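Local coordinates for putative fimbrial associated sortase-like protein (Corynebacterium diphtheriae, PDB 6BWE) that catalyses pilus polymerization as a class C sortase, a cysteine transpeptidase that cross-links pilin subunits, here as a lid mutant of its sortase domain, at the interface of chains A and B. Residues are numbered along the deposited sequence; one frame, centred on the assembly and turned at random. Chains: chain A/B, Putative fimbrial associated sortase-like protein.

Contact 1: the interface of chains A and B. Residues chain A 54-55, 57-58; chain B 36, 39-40.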
ATOM      1  N   ALA A  54      -7.241   2.977   8.969  1.00 51.60           N
ATOM      2  CA  ALA A  54      -8.037   2.869   7.739  1.00 50.06           C
ATOM      3  C   ALA A  54      -9.500   2.897   8.075  1.00 48.52           C
ATOM      4  O   ALA A  54      -9.943   2.137   8.936  1.00 52.80           O
ATOM      5  CB  ALA A  54      -7.716   1.582   6.984  1.00 49.56           C
ATOM      6  N   SER A  55     -10.257   3.761   7.411  1.00 44.92           N
ATOM      7  CA  SER A  55     -11.684   3.758   7.599  1.00 43.42           C
ATOM      8  C   SER A  55     -12.113   2.414   7.021  1.00 41.24           C
ATOM      9  O   SER A  55     -11.659   2.025   5.935  1.00 38.77           O
ATOM     10  CB  SER A  55     -12.365   4.908   6.885  1.00 42.34           C
ATOM     11  OG  SER A  55     -13.740   4.670   6.760  1.00 43.70           O
ATOM     12  N   ASN A  57     -15.026   1.872   6.127  1.00 36.73           N
ATOM     13  CA  ASN A  57     -16.042   2.172   5.119  1.00 37.72           C
ATOM     14  C   ASN A  57     -15.482   2.584   3.754  1.00 34.02           C
ATOM     15  O   ASN A  57     -16.256   2.765   2.799  1.00 35.46           O
ATOM     16  CB  ASN A  57     -17.002   3.263   5.635  1.00 42.64           C
ATOM     17  CG  ASN A  57     -17.651   2.875   6.960  1.00 46.59           C
ATOM     18  OD1 ASN A  57     -17.516   3.582   7.967  1.00 51.88           O
ATOM     19  ND2 ASN A  57     -18.319   1.721   6.973  1.00 48.02           N
ATOM     20  N   SER A  58     -14.163   2.709   3.629  1.00 30.34           N
ATOM     21  CA  SER A  58     -13.560   2.992   2.322  1.00 28.42           C
ATOM     22  C   SER A  58     -13.822   1.857   1.329  1.00 27.43           C
ATOM     23  O   SER A  58     -13.938   0.677   1.728  1.00 27.43           O
ATOM     24  CB  SER A  58     -12.060   3.277   2.498  1.00 27.93           C
ATOM     25  OG  SER A  58     -11.329   2.093   2.749  1.00 26.10           O
TER
ATOM     26  N   GLN B  36     -11.591   9.927   2.295  1.00 28.77           N
ATOM     27  CA  GLN B  36     -11.934   8.620   2.787  1.00 29.90           C
ATOM     28  C   GLN B  36     -11.158   7.533   2.024  1.00 28.17           C
ATOM     29  O   GLN B  36     -10.647   6.625   2.650  1.00 27.98           O
ATOM     30  CB  GLN B  36     -13.455   8.362   2.729  1.00 32.25           C
ATOM     31  CG  GLN B  36     -13.816   6.986   3.325  1.00 34.56           C
ATOM     32  CD  GLN B  36     -15.288   6.643   3.179  1.00 37.51           C
ATOM     33  OE1 GLN B  36     -15.951   6.293   4.151  1.00 40.74           O
ATOM     34  NE2 GLN B  36     -15.798   6.737   1.959  1.00 38.43           N
ATOM     35  N   THR B  39      -7.626   7.136   3.426  1.00 25.83           N
ATOM     36  CA  THR B  39      -7.439   6.402   4.688  1.00 26.34           C
ATOM     37  C   THR B  39      -7.133   4.920   4.428  1.00 26.69           C
ATOM     38  O   THR B  39      -6.577   4.244   5.290  1.00 27.74           O
ATOM     39  CB  THR B  39      -8.673   6.453   5.618  1.00 28.36           C
ATOM     40  OG1 THR B  39      -9.785   5.734   5.030  1.00 28.98           O
ATOM     41  CG2 THR B  39      -9.076   7.881   5.936  1.00 29.50           C
ATOM     42  N   SER B  40      -7.488   4.426   3.235  1.00 26.09           N
ATOM     43  CA  SER B  40      -7.205   3.058   2.833  1.00 25.78           C
ATOM     44  C   SER B  40      -5.778   2.839   2.315  1.00 26.11           C
ATOM     45  O   SER B  40      -5.385   1.704   2.111  1.00 26.04           O
ATOM     46  CB  SER B  40      -8.202   2.633   1.751  1.00 26.22           C
ATOM     47  OG  SER B  40      -7.779   3.034   0.461  1.00 26.35           O
TER
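The C-terminal end of helix 24-39 of chain B, together with B:Ser40 just beyond it, packs against the loop 54-58 of chain A that leads into helix 59-66. A hydrogen bond across the contact comes from the loop backbone: the amide N of A:Ser55 donates to the hydroxyl OG1 of B:Thr39 at 3.1 Å, with 155° at the hydrogen. That hydroxyl lies between its own backbone N and carbonyl carbon (chi1 67°), where it can also donate back into its helix, to the carbonyl O of B:Gln36 at 2.7 Å. One oxygen thus accepts from the partner and donates to its own chain, which fixes its rotation, while CG2 turns away beside the backbone N. B:Gln36 reaches out with CG anti to the backbone N (chi1 -177°) and an extended chain, laid alongside the A:Asn57-A:Ser58 backbone. Its amide OE1 touches CB of A:Asn57 at 3.5 Å, a van der Waals contact. The loop is braced from within: OG of A:Ser55, anti to its backbone N, accepts the amide N of A:Asn57 at 3.1 Å, and OG of A:Ser58 donates in plane to the carbonyl O of A:Ser55. Tip against flank, that same OG of A:Ser58 rests 3.3 Å from CB of B:Ser40.

Contact 2: the interface of chains A and B. Residues chain A 37, 40, 58-60, 63, 109; chain B 37, 40, 58-60, 63, 109.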
ATOM      1  N   TYR A  37      -7.152  -9.150  -6.081  1.00 21.39           N
ATOM      2  CA  TYR A  37      -7.070  -8.175  -4.995  1.00 20.88           C
ATOM      3  C   TYR A  37      -5.591  -7.856  -4.703  1.00 21.06           C
ATOM      4  O   TYR A  37      -5.192  -6.680  -4.652  1.00 20.22           O
ATOM      5  CB  TYR A  37      -7.808  -8.645  -3.724  1.00 20.05           C
ATOM      6  CG  TYR A  37      -7.529  -7.754  -2.544  1.00 19.28           C
ATOM      7  CD1 TYR A  37      -8.287  -6.639  -2.295  1.00 18.93           C
ATOM      8  CD2 TYR A  37      -6.412  -7.982  -1.738  1.00 18.98           C
ATOM      9  CE1 TYR A  37      -7.981  -5.776  -1.257  1.00 19.25           C
ATOM     10  CE2 TYR A  37      -6.094  -7.128  -0.697  1.00 18.59           C
ATOM     11  CZ  TYR A  37      -6.861  -6.033  -0.451  1.00 18.89           C
ATOM     12  OH  TYR A  37      -6.525  -5.202   0.601  1.00 19.03           O
ATOM     13  N   SER A  40      -3.502  -5.174  -6.406  1.00 22.25           N
ATOM     14  CA  SER A  40      -3.773  -3.791  -5.968  1.00 22.76           C
ATOM     15  C   SER A  40      -2.957  -3.362  -4.740  1.00 23.08           C
ATOM     16  O   SER A  40      -2.960  -2.187  -4.386  1.00 23.46           O
ATOM     17  CB  SER A  40      -5.281  -3.633  -5.655  1.00 22.92           C
ATOM     18  OG  SER A  40      -5.617  -4.171  -4.365  1.00 24.39           O
ATOM     19  N   SER A  58     -14.163   2.709   3.629  1.00 30.34           N
ATOM     20  CA  SER A  58     -13.560   2.992   2.322  1.00 28.42           C
ATOM     21  C   SER A  58     -13.822   1.857   1.329  1.00 27.43           C
ATOM     22  O   SER A  58     -13.938   0.677   1.728  1.00 27.43           O
ATOM     23  CB  SER A  58     -12.060   3.277   2.498  1.00 27.93           C
ATOM     24  OG  SER A  58     -11.329   2.093   2.749  1.00 26.10           O
ATOM     25  N   GLY A  59     -13.901   2.179   0.045  1.00 24.91           N
ATOM     26  CA  GLY A  59     -14.042   1.171  -0.986  1.00 24.99           C
ATOM     27  C   GLY A  59     -13.019   0.043  -0.887  1.00 23.99           C
ATOM     28  O   GLY A  59     -13.375  -1.115  -0.953  1.00 22.84           O
ATOM     29  N   PRO A  60     -11.727   0.382  -0.769  1.00 23.74           N
ATOM     30  CA  PRO A  60     -10.732  -0.708  -0.718  1.00 23.22           C
ATOM     31  C   PRO A  60     -10.859  -1.591   0.504  1.00 22.33           C
ATOM     32  O   PRO A  60     -10.634  -2.799   0.374  1.00 21.08           O
ATOM     33  CB  PRO A  60      -9.393   0.041  -0.702  1.00 22.93           C
ATOM     34  CG  PRO A  60      -9.699   1.294  -1.488  1.00 23.61           C
ATOM     35  CD  PRO A  60     -11.074   1.681  -1.027  1.00 24.01           C
ATOM     36  N   ASP A  63     -13.766  -3.918  -0.032  1.00 23.22           N
ATOM     37  CA  ASP A  63     -13.388  -4.980  -0.947  1.00 23.27           C
ATOM     38  C   ASP A  63     -12.505  -6.040  -0.300  1.00 21.36           C
ATOM     39  O   ASP A  63     -12.732  -7.240  -0.491  1.00 20.59           O
ATOM     40  CB  ASP A  63     -12.695  -4.424  -2.183  1.00 24.73           C
ATOM     41  CG  ASP A  63     -12.572  -5.452  -3.265  1.00 26.09           C
ATOM     42  OD1 ASP A  63     -13.599  -5.748  -3.946  1.00 27.90           O
ATOM     43  OD2 ASP A  63     -11.460  -5.995  -3.435  1.00 25.93           O
ATOM     44  N   TYR A 109      -3.899  -5.442   7.099  1.00 19.41           N
ATOM     45  CA  TYR A 109      -4.395  -4.718   5.968  1.00 19.52           C
ATOM     46  C   TYR A 109      -3.265  -3.856   5.360  1.00 19.39           C
ATOM     47  O   TYR A 109      -2.520  -3.179   6.092  1.00 19.42           O
ATOM     48  CB  TYR A 109      -5.586  -3.821   6.388  1.00 19.89           C
ATOM     49  CG  TYR A 109      -6.058  -3.008   5.197  1.00 19.67           C
ATOM     50  CD1 TYR A 109      -6.708  -3.619   4.128  1.00 19.69           C
ATOM     51  CD2 TYR A 109      -5.773  -1.646   5.119  1.00 20.61           C
ATOM     52  CE1 TYR A 109      -7.096  -2.868   3.007  1.00 21.06           C
ATOM     53  CE2 TYR A 109      -6.140  -0.904   4.027  1.00 20.83           C
ATOM     54  CZ  TYR A 109      -6.776  -1.508   2.969  1.00 20.56           C
ATOM     55  OH  TYR A 109      -7.101  -0.701   1.906  1.00 22.01           O
TER
ATOM     56  N   TYR B  37     -11.051   7.660   0.694  1.00 27.50           N
ATOM     57  CA  TYR B  37     -10.237   6.742  -0.098  1.00 26.28           C
ATOM     58  C   TYR B  37      -8.803   6.733   0.484  1.00 25.19           C
ATOM     59  O   TYR B  37      -8.220   5.678   0.690  1.00 24.59           O
ATOM     60  CB  TYR B  37     -10.246   7.083  -1.615  1.00 25.57           C
ATOM     61  CG  TYR B  37      -9.168   6.321  -2.340  1.00 23.93           C
ATOM     62  CD1 TYR B  37      -9.420   5.060  -2.865  1.00 23.47           C
ATOM     63  CD2 TYR B  37      -7.859   6.848  -2.460  1.00 23.20           C
ATOM     64  CE1 TYR B  37      -8.421   4.309  -3.445  1.00 22.90           C
ATOM     65  CE2 TYR B  37      -6.836   6.107  -3.066  1.00 22.81           C
ATOM     66  CZ  TYR B  37      -7.121   4.847  -3.568  1.00 22.22           C
ATOM     67  OH  TYR B  37      -6.142   4.123  -4.153  1.00 20.51           O
ATOM     68  N   SER B  40      -7.488   4.426   3.235  1.00 26.09           N
ATOM     69  CA  SER B  40      -7.205   3.058   2.833  1.00 25.78           C
ATOM     70  C   SER B  40      -5.778   2.839   2.315  1.00 26.11           C
ATOM     71  O   SER B  40      -5.385   1.704   2.111  1.00 26.04           O
ATOM     72  CB  SER B  40      -8.202   2.633   1.751  1.00 26.22           C
ATOM     73  OG  SER B  40      -7.779   3.034   0.461  1.00 26.35           O
ATOM     74  N   SER B  58      -9.356  -4.887 -10.348  1.00 28.13           N
ATOM     75  CA  SER B  58      -9.452  -5.153  -8.892  1.00 26.63           C
ATOM     76  C   SER B  58     -10.410  -4.137  -8.260  1.00 26.19           C
ATOM     77  O   SER B  58     -10.576  -2.984  -8.763  1.00 26.46           O
ATOM     78  CB  SER B  58      -8.089  -5.099  -8.215  1.00 25.42           C
ATOM     79  OG  SER B  58      -7.659  -3.749  -8.111  1.00 24.44           O
ATOM     80  N   GLY B  59     -11.068  -4.538  -7.183  1.00 24.05           N
ATOM     81  CA  GLY B  59     -11.915  -3.620  -6.439  1.00 23.70           C
ATOM     82  C   GLY B  59     -11.232  -2.316  -6.037  1.00 22.94           C
ATOM     83  O   GLY B  59     -11.762  -1.222  -6.327  1.00 25.15           O
ATOM     84  N   PRO B  60     -10.062  -2.399  -5.394  1.00 22.41           N
ATOM     85  CA  PRO B  60      -9.437  -1.127  -4.975  1.00 22.24           C
ATOM     86  C   PRO B  60      -9.036  -0.213  -6.126  1.00 22.02           C
ATOM     87  O   PRO B  60      -9.156   1.007  -5.987  1.00 21.02           O
ATOM     88  CB  PRO B  60      -8.220  -1.574  -4.187  1.00 21.97           C
ATOM     89  CG  PRO B  60      -8.625  -2.923  -3.636  1.00 21.88           C
ATOM     90  CD  PRO B  60      -9.395  -3.560  -4.759  1.00 21.94           C
ATOM     91  N   ASP B  63     -12.072   1.447  -7.432  1.00 25.06           N
ATOM     92  CA  ASP B  63     -12.552   2.505  -6.521  1.00 25.36           C
ATOM     93  C   ASP B  63     -11.712   3.789  -6.696  1.00 23.31           C
ATOM     94  O   ASP B  63     -12.238   4.927  -6.719  1.00 22.75           O
ATOM     95  CB  ASP B  63     -12.480   2.073  -5.061  1.00 26.27           C
ATOM     96  CG  ASP B  63     -13.236   3.001  -4.159  1.00 28.78           C
ATOM     97  OD1 ASP B  63     -14.482   3.032  -4.242  1.00 31.39           O
ATOM     98  OD2 ASP B  63     -12.605   3.748  -3.378  1.00 30.10           O
ATOM     99  N   TYR B 109      -0.379   5.299  -8.258  1.00 20.62           N
ATOM    100  CA  TYR B 109      -1.293   4.409  -7.501  1.00 20.22           C
ATOM    101  C   TYR B 109      -0.553   3.785  -6.305  1.00 20.09           C
ATOM    102  O   TYR B 109       0.572   3.287  -6.456  1.00 19.52           O
ATOM    103  CB  TYR B 109      -1.899   3.315  -8.410  1.00 20.60           C
ATOM    104  CG  TYR B 109      -2.773   2.377  -7.603  1.00 20.69           C
ATOM    105  CD1 TYR B 109      -4.022   2.786  -7.143  1.00 20.79           C
ATOM    106  CD2 TYR B 109      -2.311   1.131  -7.250  1.00 21.52           C
ATOM    107  CE1 TYR B 109      -4.803   1.952  -6.341  1.00 21.57           C
ATOM    108  CE2 TYR B 109      -3.072   0.271  -6.473  1.00 21.96           C
ATOM    109  CZ  TYR B 109      -4.313   0.684  -6.016  1.00 22.23           C
ATOM    110  OH  TYR B 109      -5.032  -0.211  -5.237  1.00 23.71           O
TER
HETATM  111  O   HOH W   1     -10.356  -6.924  -5.786  1.00 23.93           O
HETATM  112  O   HOH W   2     -13.003   4.762  -0.902  1.00 30.18           O
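In both chains CG of Tyr109 stands anti to the backbone N (chi1 177°), pointing the phenol at the partner's Ser40, while OG of Ser40 sits between its backbone N and carbonyl carbon and folds back onto its own helix. The phenol OH of B:Tyr109 donates to the carbonyl O of A:Ser40 at 3.0 Å, and the symmetric bond runs from A:Tyr109 to B:Ser40. Each hydroxyl arrives in the carbonyl plane on a lone pair, with an angle of 124° at the oxygen of A:Ser40. The serine hydroxyl is occupied within its own chain: OG of A:Ser40 donates to the carbonyl O of A:Tyr37 at 2.6 Å, near the end of helix 24-39, and lies over the rim of one face of the A:Tyr37 ring. Across the interface OG of A:Ser40 also touches CG of B:Pro60 at 3.3 Å.

The middle of the patch is apolar. A:Pro60 and B:Pro60, in the first turns of their helices 59-66, meet CB to CB at 4.0 Å. Each pyrrolidine ring also presents CG to the partner's Tyr37, and A:Tyr37 and B:Pro60 cross at about a right angle, with CE1 of the tyrosine 3.8 Å from CG of the proline.

Asp63, its CG anti to the backbone N (chi1 -167°), carries its carboxylate to the start of the partner's helix 59-66. CD of A:Pro60 lies 3.5 Å from OD2 of B:Asp63. Water links this carboxylate to the helix end, where the amide dipoles may help stabilise its negative charge. Water 1 bridges OD2 of A:Asp63 and the amide N of B:Gly59; in the twin bridge, water 2 stands 2.7 Å from OD2 of B:Asp63 and 2.9 Å from the amide N of A:Gly59.

Contact 1 and contact 2 are neighbouring pieces of one two-fold symmetric interface, their centres about 9 Å apart, and they share A:Ser58 and B:Ser40. Contact 2 includes both copies of its residues, whereas contact 1 lies to one side and has a twin with the chains exchanged. The end of helix 24-39 and the loop entering helix 59-66 serve both, so the two patches probably fix the relative placement of these elements together. The centres lie about 22 and 25 Å from the predicted catalytic A:His127, so neither contact forms the active site. The structure alone does not establish that the dimer exists in the cell.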